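Local coordinates for protein 2-dehydro-3-deoxy-D-arabinonate dehydratase (Sulfolobus solfataricus, PDB 2Q18) that catalyses the metal-dependent dehydration of 2-dehydro-3-deoxy-D-arabinonate to 2,5-dioxopentanoate in a pentose oxidation pathway, at residues D136-A147 with Y159-L170. Numbering follows the deposited sequence.
Sequences DSEWTLPEPELA and YTIMDDVSARDL
Arg168 CB lies over one face of the Trp139 indole, 3.7 Å from the centroid of the six-membered ring in a CH-pi contact. Folding back at its second torsion (chi2 -73°), the arginine chain then turns a face of its guanidinium to Trp139 CH2, the two planes 46° apart. The pair sits at the open end of an antiparallel beta hairpin of the FAH fold, where strand 156-167 passes into helix 168-173. Around Pro142 the pairing is interrupted, and Asp163 OD1 accepts the Glu143 N-H at 3.0 Å; it resumes at Pro144 and Asp163. Glu143, Glu145 and Asp164, the magnesium ligands, converge from the two strands; Glu143 OE2 and Asp164 OD2 stand 3.5 Å apart, both salt-bridged to Lys182, while Lys118 pairs with Asp164 OD1. Beyond Trp139, the Asp169 carboxylate grips the loop twice: OD1 takes the Ser137 OG proton on its syn side, 25° out of plane, at 2.7 Å, and OD2 meets Glu138 N from above the carboxylate plane. An alanine at Asp169 is likely to leave Ser137 OG and Glu138 N without these mates, freeing the loop to shift. A water molecule donates to Glu143 OE1 and accepts from Arg168 NH1, each at 2.9 Å.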
# COMPACT_ATOMS: atom_id res chain seq x y z
N ASP A 136 9.17 31.05 -22.80
CA ASP A 136 8.90 31.55 -24.14
C ASP A 136 7.69 32.47 -24.22
O ASP A 136 7.17 32.73 -25.30
CB ASP A 136 8.78 30.39 -25.14
CG ASP A 136 7.63 29.44 -24.81
OD1 ASP A 136 6.96 29.59 -23.76
OD2 ASP A 136 7.39 28.52 -25.62
N SER A 137 7.24 32.96 -23.07
CA SER A 137 6.16 33.95 -23.03
C SER A 137 6.71 35.32 -22.66
O SER A 137 7.52 35.44 -21.73
CB SER A 137 5.07 33.55 -22.04
OG SER A 137 4.08 34.55 -21.96
N GLU A 138 6.27 36.34 -23.39
CA GLU A 138 6.65 37.73 -23.11
C GLU A 138 5.45 38.53 -22.60
O GLU A 138 5.55 39.74 -22.39
CB GLU A 138 7.23 38.39 -24.37
CG GLU A 138 8.70 38.04 -24.65
CD GLU A 138 8.89 36.66 -25.29
OE1 GLU A 138 8.18 36.35 -26.27
OE2 GLU A 138 9.77 35.90 -24.82
N TRP A 139 4.32 37.85 -22.39
CA TRP A 139 3.13 38.48 -21.84
C TRP A 139 2.21 37.48 -21.12
O TRP A 139 1.25 36.96 -21.69
CB TRP A 139 2.37 39.27 -22.92
CG TRP A 139 1.16 40.00 -22.41
CD1 TRP A 139 1.05 40.67 -21.23
CD2 TRP A 139 -0.11 40.13 -23.07
NE1 TRP A 139 -0.21 41.21 -21.10
CE2 TRP A 139 -0.94 40.89 -22.22
CE3 TRP A 139 -0.62 39.68 -24.29
CZ2 TRP A 139 -2.26 41.21 -22.55
CZ3 TRP A 139 -1.93 39.99 -24.62
CH2 TRP A 139 -2.74 40.75 -23.75
N THR A 140 2.53 37.24 -19.85
CA THR A 140 1.75 36.33 -19.01
C THR A 140 0.98 37.13 -17.96
O THR A 140 1.55 37.97 -17.26
CB THR A 140 2.66 35.28 -18.33
OG1 THR A 140 3.16 34.38 -19.33
CG2 THR A 140 1.91 34.48 -17.28
N LEU A 141 -0.32 36.86 -17.87
CA LEU A 141 -1.16 37.51 -16.89
C LEU A 141 -1.76 36.51 -15.90
O LEU A 141 -2.03 35.36 -16.27
CB LEU A 141 -2.30 38.27 -17.57
CG LEU A 141 -1.94 39.49 -18.44
CD1 LEU A 141 -3.22 40.10 -19.00
CD2 LEU A 141 -1.15 40.52 -17.64
N PRO A 142 -1.96 36.94 -14.64
CA PRO A 142 -2.77 36.14 -13.75
C PRO A 142 -4.24 36.37 -14.08
O PRO A 142 -4.62 37.47 -14.50
CB PRO A 142 -2.45 36.71 -12.36
CG PRO A 142 -2.08 38.15 -12.63
CD PRO A 142 -1.46 38.17 -14.00
N GLU A 143 -5.06 35.34 -13.92
CA GLU A 143 -6.49 35.48 -14.10
C GLU A 143 -7.19 35.07 -12.80
O GLU A 143 -7.27 33.88 -12.48
CB GLU A 143 -6.98 34.68 -15.31
CG GLU A 143 -6.27 35.07 -16.62
CD GLU A 143 -6.83 34.41 -17.87
OE1 GLU A 143 -6.42 34.81 -18.98
OE2 GLU A 143 -7.68 33.49 -17.75
N PRO A 144 -7.63 36.07 -12.01
CA PRO A 144 -8.26 35.89 -10.71
C PRO A 144 -9.70 35.40 -10.82
O PRO A 144 -10.53 36.06 -11.46
CB PRO A 144 -8.23 37.30 -10.11
CG PRO A 144 -8.30 38.20 -11.30
CD PRO A 144 -7.52 37.50 -12.38
N GLU A 145 -9.99 34.26 -10.20
CA GLU A 145 -11.27 33.59 -10.42
C GLU A 145 -11.80 32.92 -9.17
O GLU A 145 -11.04 32.47 -8.31
CB GLU A 145 -11.14 32.55 -11.54
CG GLU A 145 -10.25 32.96 -12.70
CD GLU A 145 -10.43 32.12 -13.95
OE1 GLU A 145 -10.00 32.59 -15.03
OE2 GLU A 145 -11.01 31.01 -13.87
N LEU A 146 -13.13 32.87 -9.06
CA LEU A 146 -13.79 31.97 -8.13
C LEU A 146 -13.72 30.57 -8.74
O LEU A 146 -13.97 30.40 -9.93
CB LEU A 146 -15.25 32.40 -7.91
CG LEU A 146 -16.06 31.59 -6.90
CD1 LEU A 146 -15.54 31.83 -5.48
CD2 LEU A 146 -17.54 31.93 -6.99
N ALA A 147 -13.36 29.59 -7.93
CA ALA A 147 -13.31 28.20 -8.37
C ALA A 147 -14.15 27.33 -7.44
O ALA A 147 -14.31 27.65 -6.27
CB ALA A 147 -11.88 27.71 -8.43
N TYR A 159 -15.84 26.22 -2.25
CA TYR A 159 -15.31 27.30 -3.07
C TYR A 159 -13.89 27.66 -2.66
O TYR A 159 -13.51 27.51 -1.50
CB TYR A 159 -16.18 28.56 -2.95
CG TYR A 159 -17.61 28.39 -3.41
CD1 TYR A 159 -17.99 28.75 -4.70
CD2 TYR A 159 -18.58 27.86 -2.55
CE1 TYR A 159 -19.30 28.60 -5.13
CE2 TYR A 159 -19.90 27.70 -2.98
CZ TYR A 159 -20.25 28.07 -4.27
OH TYR A 159 -21.54 27.91 -4.70
N THR A 160 -13.12 28.15 -3.62
CA THR A 160 -11.74 28.56 -3.38
C THR A 160 -11.35 29.67 -4.37
O THR A 160 -12.10 29.97 -5.31
CB THR A 160 -10.76 27.34 -3.44
OG1 THR A 160 -9.52 27.68 -2.82
CG2 THR A 160 -10.52 26.87 -4.87
N ILE A 161 -10.20 30.28 -4.15
CA ILE A 161 -9.64 31.25 -5.09
C ILE A 161 -8.71 30.50 -6.02
O ILE A 161 -7.91 29.69 -5.56
CB ILE A 161 -8.82 32.34 -4.35
CG1 ILE A 161 -9.65 33.00 -3.24
CG2 ILE A 161 -8.27 33.38 -5.35
CD1 ILE A 161 -8.82 33.77 -2.22
N MET A 162 -8.79 30.75 -7.32
CA MET A 162 -7.81 30.18 -8.24
C MET A 162 -7.20 31.25 -9.13
O MET A 162 -7.89 32.17 -9.56
CB MET A 162 -8.41 29.04 -9.11
CG MET A 162 -7.41 28.37 -10.08
SD MET A 162 -7.94 26.74 -10.74
CE MET A 162 -7.54 25.71 -9.33
N ASP A 163 -5.90 31.11 -9.38
CA ASP A 163 -5.22 31.92 -10.38
C ASP A 163 -4.98 31.05 -11.60
O ASP A 163 -4.17 30.12 -11.57
CB ASP A 163 -3.89 32.43 -9.81
CG ASP A 163 -3.17 33.41 -10.74
OD1 ASP A 163 -3.60 33.60 -11.89
OD2 ASP A 163 -2.14 33.98 -10.30
N ASP A 164 -5.70 31.35 -12.69
CA ASP A 164 -5.47 30.70 -13.97
C ASP A 164 -4.37 31.47 -14.70
O ASP A 164 -4.64 32.40 -15.47
CB ASP A 164 -6.78 30.66 -14.79
CG ASP A 164 -6.60 30.07 -16.19
OD1 ASP A 164 -5.49 29.66 -16.56
OD2 ASP A 164 -7.60 30.04 -16.95
N VAL A 165 -3.12 31.10 -14.44
CA VAL A 165 -1.97 31.79 -15.01
C VAL A 165 -1.90 31.51 -16.52
O VAL A 165 -1.84 30.35 -16.94
CB VAL A 165 -0.64 31.40 -14.31
CG1 VAL A 165 0.50 32.31 -14.76
CG2 VAL A 165 -0.79 31.47 -12.78
N SER A 166 -1.90 32.58 -17.31
CA SER A 166 -2.12 32.46 -18.76
C SER A 166 -1.08 33.21 -19.59
O SER A 166 -0.91 34.42 -19.43
CB SER A 166 -3.52 32.96 -19.12
OG SER A 166 -4.50 32.37 -18.28
N ALA A 167 -0.41 32.50 -20.49
CA ALA A 167 0.50 33.12 -21.45
C ALA A 167 -0.33 33.76 -22.57
O ALA A 167 -0.49 33.19 -23.65
CB ALA A 167 1.47 32.10 -22.00
N ARG A 168 -0.85 34.95 -22.27
CA ARG A 168 -1.78 35.65 -23.15
C ARG A 168 -1.24 35.92 -24.56
O ARG A 168 -2.01 35.97 -25.52
CB ARG A 168 -2.26 36.94 -22.50
CG ARG A 168 -3.15 36.75 -21.27
CD ARG A 168 -4.57 36.27 -21.64
NE ARG A 168 -5.13 37.02 -22.76
CZ ARG A 168 -5.66 38.24 -22.68
NH1 ARG A 168 -5.72 38.87 -21.51
NH2 ARG A 168 -6.13 38.83 -23.76
N ASP A 169 0.08 36.08 -24.68
CA ASP A 169 0.70 36.33 -25.98
C ASP A 169 0.62 35.11 -26.89
O ASP A 169 0.37 35.25 -28.09
CB ASP A 169 2.15 36.82 -25.84
CG ASP A 169 3.03 35.86 -25.04
OD1 ASP A 169 2.54 35.23 -24.08
OD2 ASP A 169 4.23 35.76 -25.38
N LEU A 170 0.82 33.92 -26.32
CA LEU A 170 0.74 32.68 -27.09
C LEU A 170 -0.69 32.43 -27.57
O LEU A 170 -0.91 32.00 -28.71
CB LEU A 170 1.27 31.48 -26.29
CG LEU A 170 2.72 31.54 -25.77
CD1 LEU A 170 3.14 30.19 -25.18
CD2 LEU A 170 3.70 31.96 -26.86
O HOH W 1 5.69 35.05 -27.59
O HOH W 2 -6.20 37.71 -18.87
O HOH W 3 -9.84 31.19 -17.08